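PDB 4WOD: taurocyamine kinase from Schistosoma mansoni, which reversibly transfers the phosphate of ATP to taurocyamine, yielding N-phosphotaurocyamine and ADP, as a magnesium-dependent phosphagen kinase with two kinase repeats. Local coordinates for residues Ser575-Val580 / Tyr603-Glu608. The protein carries 4 engineered substitutions. Numbering follows the deposited sequence.
Sequences SKTFLV and YKRLIE
Phe-578, at the start of strand 578-582, faces helix 599-614 with its CA 7.3 Å from that of Leu-606, and no backbone hydrogen bond joins segments 575-580 and 603-608. A long side chain makes the link instead. Arg-605 leaves the helix with CG anti to its N (chi1 -175°) and bends at chi3 (51°), which swings NE to the carbonyl of Thr-577. Arg-605 NE lies 3.0 Å from Thr-577 O, but the bond is bent, 140° at the hydrogen, with the donor well above the carbonyl plane. Thr-577 CB lies 3.5 Å above one face of the Arg-605 guanidinium, toward its rim, and the two side chains cross nearly at right angles. Beyond this bond, NH1 forms a salt bridge with Glu-522 and NH2 a hydrogen bond with Gln-594, so bonds from at least three partners should hold the buried guanidinium in place. Alongside, Phe-578 CB packs on Arg-605 CD at 4.2 Å, and Phe-578 CE1 makes a loose apolar contact with Leu-606 CD1 at 4.5 Å; His-523 adds an edge-to-face ring contact to Phe-578. Here a helix packs on the antiparallel sheet of the phosphagen kinase catalytic domain, with a buried arginine tying it to the residue just before a strand.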
ATOM      1  N   SER A 575       0.858 -14.968 -32.152  1.00 19.07           N
ATOM      2  CA  SER A 575      -0.539 -15.378 -32.041  1.00 23.06           C
ATOM      3  C   SER A 575      -1.120 -15.263 -30.637  1.00 24.09           C
ATOM      4  O   SER A 575      -2.326 -15.439 -30.453  1.00 20.16           O
ATOM      5  CB  SER A 575      -0.700 -16.831 -32.498  1.00 22.74           C
ATOM      6  OG  SER A 575      -0.361 -16.963 -33.861  1.00 35.07           O
ATOM      7  N   LYS A 576      -0.249 -15.020 -29.655  1.00 19.97           N
ATOM      8  CA  LYS A 576      -0.633 -14.948 -28.242  1.00 18.75           C
ATOM      9  C   LYS A 576      -1.262 -16.247 -27.739  1.00 19.62           C
ATOM     10  O   LYS A 576      -2.167 -16.227 -26.903  1.00 22.73           O
ATOM     11  CB  LYS A 576      -1.580 -13.765 -27.999  1.00 23.73           C
ATOM     12  CG  LYS A 576      -0.927 -12.436 -28.288  1.00 21.67           C
ATOM     13  CD  LYS A 576      -1.926 -11.298 -28.343  1.00 27.47           C
ATOM     14  CE  LYS A 576      -1.396 -10.178 -29.244  1.00 25.26           C
ATOM     15  NZ  LYS A 576      -2.200  -8.928 -29.172  1.00 30.22           N
ATOM     16  N   THR A 577      -0.734 -17.369 -28.222  1.00 15.73           N
ATOM     17  CA  THR A 577      -1.202 -18.693 -27.847  1.00 17.86           C
ATOM     18  C   THR A 577      -0.169 -19.427 -27.006  1.00 15.55           C
ATOM     19  O   THR A 577      -0.427 -20.513 -26.501  1.00 20.47           O
ATOM     20  CB  THR A 577      -1.530 -19.550 -29.068  1.00 20.95           C
ATOM     21  OG1 THR A 577      -0.356 -19.710 -29.869  1.00 17.15           O
ATOM     22  CG2 THR A 577      -2.632 -18.898 -29.884  1.00 17.30           C
ATOM     23  N   PHE A 578       0.991 -18.809 -26.851  1.00 15.68           N
ATOM     24  CA  PHE A 578       2.022 -19.315 -25.963  1.00 15.43           C
ATOM     25  C   PHE A 578       2.634 -18.111 -25.252  1.00 16.88           C
ATOM     26  O   PHE A 578       3.095 -17.176 -25.897  1.00 15.57           O
ATOM     27  CB  PHE A 578       3.091 -20.117 -26.736  1.00 16.44           C
ATOM     28  CG  PHE A 578       4.165 -20.680 -25.850  1.00 14.35           C
ATOM     29  CD1 PHE A 578       3.920 -21.808 -25.083  1.00 17.02           C
ATOM     30  CD2 PHE A 578       5.406 -20.062 -25.763  1.00 16.84           C
ATOM     31  CE1 PHE A 578       4.910 -22.328 -24.241  1.00 17.11           C
ATOM     32  CE2 PHE A 578       6.405 -20.580 -24.925  1.00 16.30           C
ATOM     33  CZ  PHE A 578       6.146 -21.701 -24.163  1.00 15.00           C
ATOM     34  N   LEU A 579       2.590 -18.118 -23.922  1.00 19.21           N
ATOM     35  CA  LEU A 579       3.019 -16.958 -23.144  1.00 17.59           C
ATOM     36  C   LEU A 579       3.789 -17.426 -21.920  1.00 16.98           C
ATOM     37  O   LEU A 579       3.544 -18.519 -21.433  1.00 15.02           O
ATOM     38  CB  LEU A 579       1.821 -16.113 -22.694  1.00 18.94           C
ATOM     39  CG  LEU A 579       0.658 -15.907 -23.681  1.00 18.67           C
ATOM     40  CD1 LEU A 579      -0.363 -17.003 -23.452  1.00 19.98           C
ATOM     41  CD2 LEU A 579       0.037 -14.521 -23.526  1.00 19.53           C
ATOM     42  N   VAL A 580       4.705 -16.589 -21.435  1.00 13.96           N
ATOM     43  CA  VAL A 580       5.440 -16.884 -20.208  1.00 16.41           C
ATOM     44  C   VAL A 580       5.484 -15.622 -19.350  1.00 16.34           C
ATOM     45  O   VAL A 580       5.881 -14.564 -19.823  1.00 13.81           O
ATOM     46  CB  VAL A 580       6.890 -17.372 -20.472  1.00 16.56           C
ATOM     47  CG1 VAL A 580       7.539 -17.837 -19.153  1.00 15.93           C
ATOM     48  CG2 VAL A 580       6.925 -18.515 -21.511  1.00 14.41           C
ATOM     49  N   TYR A 603      -2.295 -28.417 -25.245  1.00 17.66           N
ATOM     50  CA  TYR A 603      -1.420 -29.256 -24.421  1.00 18.58           C
ATOM     51  C   TYR A 603      -0.106 -29.544 -25.136  1.00 16.39           C
ATOM     52  O   TYR A 603       0.965 -29.402 -24.558  1.00 17.07           O
ATOM     53  CB  TYR A 603      -2.137 -30.557 -24.073  1.00 17.22           C
ATOM     54  CG  TYR A 603      -1.362 -31.476 -23.170  1.00 17.66           C
ATOM     55  CD1 TYR A 603      -1.437 -31.333 -21.795  1.00 15.27           C
ATOM     56  CD2 TYR A 603      -0.553 -32.481 -23.690  1.00 15.73           C
ATOM     57  CE1 TYR A 603      -0.719 -32.163 -20.935  1.00 16.83           C
ATOM     58  CE2 TYR A 603       0.171 -33.340 -22.831  1.00 20.87           C
ATOM     59  CZ  TYR A 603       0.079 -33.166 -21.451  1.00 21.97           C
ATOM     60  OH  TYR A 603       0.773 -33.981 -20.571  1.00 21.12           O
ATOM     61  N   LYS A 604      -0.204 -29.943 -26.401  1.00 13.79           N
ATOM     62  CA  LYS A 604       0.969 -30.220 -27.211  1.00 18.54           C
ATOM     63  C   LYS A 604       1.902 -28.997 -27.260  1.00 20.71           C
ATOM     64  O   LYS A 604       3.092 -29.123 -26.994  1.00 17.66           O
ATOM     65  CB  LYS A 604       0.550 -30.637 -28.625  1.00 21.91           C
ATOM     66  CG  LYS A 604       1.712 -31.123 -29.508  1.00 26.00           C
ATOM     67  CD  LYS A 604       1.206 -31.834 -30.766  1.00 34.89           C
ATOM     68  CE  LYS A 604       2.353 -32.204 -31.703  1.00 39.32           C
ATOM     69  NZ  LYS A 604       3.011 -30.977 -32.215  1.00 36.54           N
ATOM     70  N   ARG A 605       1.350 -27.822 -27.573  1.00 19.31           N
ATOM     71  CA  ARG A 605       2.133 -26.587 -27.634  1.00 18.57           C
ATOM     72  C   ARG A 605       2.780 -26.288 -26.279  1.00 18.18           C
ATOM     73  O   ARG A 605       3.964 -25.971 -26.209  1.00 17.63           O
ATOM     74  CB  ARG A 605       1.254 -25.404 -28.075  1.00 18.79           C
ATOM     75  CG  ARG A 605       2.011 -24.113 -28.280  1.00 23.28           C
ATOM     76  CD  ARG A 605       1.147 -23.075 -29.001  1.00 24.52           C
ATOM     77  NE  ARG A 605      -0.142 -22.911 -28.348  1.00 25.42           N
ATOM     78  CZ  ARG A 605      -1.308 -23.281 -28.864  1.00 21.13           C
ATOM     79  NH1 ARG A 605      -1.369 -23.809 -30.078  1.00 26.97           N
ATOM     80  NH2 ARG A 605      -2.420 -23.101 -28.165  1.00 22.48           N
ATOM     81  N   LEU A 606       2.001 -26.401 -25.203  1.00 18.92           N
ATOM     82  CA  LEU A 606       2.580 -26.251 -23.870  1.00 18.45           C
ATOM     83  C   LEU A 606       3.772 -27.189 -23.636  1.00 15.15           C
ATOM     84  O   LEU A 606       4.842 -26.718 -23.247  1.00 16.67           O
ATOM     85  CB  LEU A 606       1.542 -26.494 -22.775  1.00 15.29           C
ATOM     86  CG  LEU A 606       2.175 -26.301 -21.385  1.00 15.63           C
ATOM     87  CD1 LEU A 606       2.824 -24.893 -21.249  1.00 16.34           C
ATOM     88  CD2 LEU A 606       1.160 -26.522 -20.284  1.00 15.10           C
ATOM     89  N   ILE A 607       3.604 -28.496 -23.851  1.00 17.65           N
ATOM     90  CA  ILE A 607       4.676 -29.452 -23.519  1.00 18.00           C
ATOM     91  C   ILE A 607       5.958 -29.150 -24.309  1.00 19.32           C
ATOM     92  O   ILE A 607       7.079 -29.172 -23.774  1.00 15.91           O
ATOM     93  CB  ILE A 607       4.244 -30.935 -23.760  1.00 20.61           C
ATOM     94  CG1 ILE A 607       2.987 -31.279 -22.953  1.00 20.32           C
ATOM     95  CG2 ILE A 607       5.389 -31.898 -23.424  1.00 22.87           C
ATOM     96  CD1 ILE A 607       3.055 -30.890 -21.497  1.00 24.98           C
ATOM     97  N   GLU A 608       5.785 -28.824 -25.580  1.00 17.91           N
ATOM     98  CA  GLU A 608       6.916 -28.549 -26.435  1.00 15.58           C
ATOM     99  C   GLU A 608       7.627 -27.277 -25.983  1.00 17.02           C
ATOM    100  O   GLU A 608       8.850 -27.190 -26.068  1.00 16.18           O
ATOM    101  CB  GLU A 608       6.465 -28.435 -27.887  1.00 18.56           C
ATOM    102  CG  GLU A 608       6.062 -29.779 -28.480  1.00 24.63           C
ATOM    103  CD  GLU A 608       5.395 -29.635 -29.831  1.00 36.92           C
ATOM    104  OE1 GLU A 608       5.228 -28.479 -30.296  1.00 32.47           O
ATOM    105  OE2 GLU A 608       5.027 -30.679 -30.412  1.00 38.69           O
TER